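Local coordinates for oxidoreductase, short-chain dehydrogenase/reductase family (Aeromonas hydrophila subsp. hydrophila, PDB 3L6E), which probably acts as a nucleotide-dependent oxidoreductase of the short-chain dehydrogenase/reductase family, perhaps reducing 3-dehydrosphinganine in sphingolipid metabolism, at residues Ile113-Ala116 against Gln117-Arg121. Sequence-based numbering, arbitrary orientation.
Sequences ILVA and QQTVR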
loop_
_atom_site.group_PDB
_atom_site.type_symbol
_atom_site.label_atom_id
_atom_site.label_comp_id
_atom_site.label_asym_id
_atom_site.label_seq_id
_atom_site.Cartn_x
_atom_site.Cartn_y
_atom_site.Cartn_z
ATOM N N ILE A 113 18.201 -12.598 -1.451
ATOM C CA ILE A 113 18.083 -13.969 -0.919
ATOM C C ILE A 113 18.840 -14.179 0.394
ATOM O O ILE A 113 18.313 -14.790 1.324
ATOM C CB ILE A 113 18.489 -15.014 -1.971
ATOM C CG1 ILE A 113 17.427 -15.037 -3.079
ATOM C CG2 ILE A 113 18.636 -16.402 -1.337
ATOM C CD1 ILE A 113 17.727 -15.946 -4.239
ATOM N N LEU A 114 20.062 -13.660 0.464
ATOM C CA LEU A 114 20.915 -13.814 1.642
ATOM C C LEU A 114 20.408 -13.015 2.846
ATOM O O LEU A 114 20.442 -13.499 3.975
ATOM C CB LEU A 114 22.353 -13.420 1.318
ATOM C CG LEU A 114 23.149 -14.269 0.327
ATOM C CD1 LEU A 114 24.330 -13.463 -0.174
ATOM C CD2 LEU A 114 23.612 -15.603 0.931
ATOM N N VAL A 115 19.923 -11.800 2.606
ATOM C CA VAL A 115 19.334 -11.020 3.690
ATOM C C VAL A 115 18.081 -11.730 4.223
ATOM O O VAL A 115 17.852 -11.788 5.436
ATOM C CB VAL A 115 19.052 -9.570 3.242
ATOM C CG1 VAL A 115 18.178 -8.811 4.253
ATOM C CG2 VAL A 115 20.368 -8.840 3.008
ATOM N N ALA A 116 17.282 -12.271 3.312
ATOM C CA ALA A 116 16.040 -12.922 3.679
ATOM C C ALA A 116 16.325 -14.168 4.533
ATOM O O ALA A 116 15.717 -14.345 5.583
ATOM C CB ALA A 116 15.249 -13.278 2.451
ATOM N N GLN A 117 17.285 -14.990 4.102
ATOM C CA GLN A 117 17.623 -16.226 4.823
ATOM C C GLN A 117 18.241 -15.939 6.170
ATOM O O GLN A 117 17.971 -16.638 7.141
ATOM C CB GLN A 117 18.588 -17.099 4.022
ATOM C CG GLN A 117 17.971 -17.705 2.807
ATOM C CD GLN A 117 18.973 -18.389 1.918
ATOM O OE1 GLN A 117 18.592 -18.993 0.917
ATOM N NE2 GLN A 117 20.261 -18.316 2.278
ATOM N N GLN A 118 19.094 -14.926 6.213
ATOM C CA GLN A 118 19.670 -14.459 7.460
ATOM C C GLN A 118 18.564 -13.948 8.418
ATOM O O GLN A 118 18.644 -14.159 9.622
ATOM C CB GLN A 118 20.741 -13.397 7.164
ATOM C CG GLN A 118 21.545 -12.906 8.358
ATOM C CD GLN A 118 22.633 -13.862 8.828
ATOM O OE1 GLN A 118 22.964 -13.886 10.014
ATOM N NE2 GLN A 118 23.201 -14.647 7.906
ATOM N N THR A 119 17.525 -13.312 7.872
ATOM C CA THR A 119 16.372 -12.823 8.668
ATOM C C THR A 119 15.482 -13.956 9.188
ATOM O O THR A 119 14.983 -13.895 10.310
ATOM C CB THR A 119 15.501 -11.820 7.853
ATOM O OG1 THR A 119 16.325 -10.745 7.382
ATOM C CG2 THR A 119 14.347 -11.254 8.705
ATOM N N VAL A 120 15.261 -14.970 8.363
ATOM C CA VAL A 120 14.508 -16.154 8.773
ATOM C C VAL A 120 15.254 -16.812 9.949
ATOM O O VAL A 120 14.681 -17.087 11.007
ATOM C CB VAL A 120 14.346 -17.157 7.595
ATOM C CG1 VAL A 120 13.693 -18.458 8.052
ATOM C CG2 VAL A 120 13.554 -16.533 6.431
ATOM N N ARG A 121 16.549 -17.010 9.760
ATOM C CA ARG A 121 17.403 -17.577 10.790
ATOM C C ARG A 121 17.313 -16.783 12.103
ATOM O O ARG A 121 17.060 -17.363 13.172
ATOM C CB ARG A 121 18.841 -17.650 10.268
ATOM C CG ARG A 121 19.879 -17.982 11.329
ATOM C CD ARG A 121 21.286 -17.824 10.760
ATOM N NE ARG A 121 21.883 -16.527 11.105
ATOM C CZ ARG A 121 22.374 -16.216 12.307
ATOM N NH1 ARG A 121 22.336 -17.097 13.312
ATOM N NH2 ARG A 121 22.905 -15.014 12.509
#
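Thr119 turns its hydroxyl back along the helix onto the carbonyl of Val115, one turn earlier, with OG1 2.7 Å from Val115 O. Chi1 of -55° sets OG1 beside its own backbone N, and both donors of the residue therefore converge on that oxygen. They come from opposite faces of the carbonyl plane: the hydroxyl stands 36° out of it, above rather than on a lone pair, while Thr119 N makes the regular helical bond to Val115 O at 2.9 Å. Val115 O thus accepts two bonds, and the hydroxyl of the buried Thr119 finds its partner within its own helix. Around it, Thr119 and Val115 both rest on Val81 of strand 80-84, and Ala116 reaches Leu130 and Phe158.

On another side of the helix, Ile113 and Gln117 run side by side and point the same way. The extended Gln117 chain lays its amide along the isoleucine branch, bringing OE1 to 3.4 Å from Ile113 CG2, a van der Waals contact between a polar oxygen and a methyl group. Gln118, bent at chi2 (77°), instead offers OE1 to Arg121, whose NE (3.1 Å) and NH2 (2.7 Å) grip it side-on, with the oxygen lying in the guanidinium plane. Gln118 NE2 donates to Asp65 OD1 on helix 61-75, so both ends of the Gln118 amide are held. Hydroxyl-to-carbonyl bonding of this i to i-4 kind is common for threonine in helices; here it lies on helix 98-123, which packs against the parallel sheet of the SDR Rossmann fold.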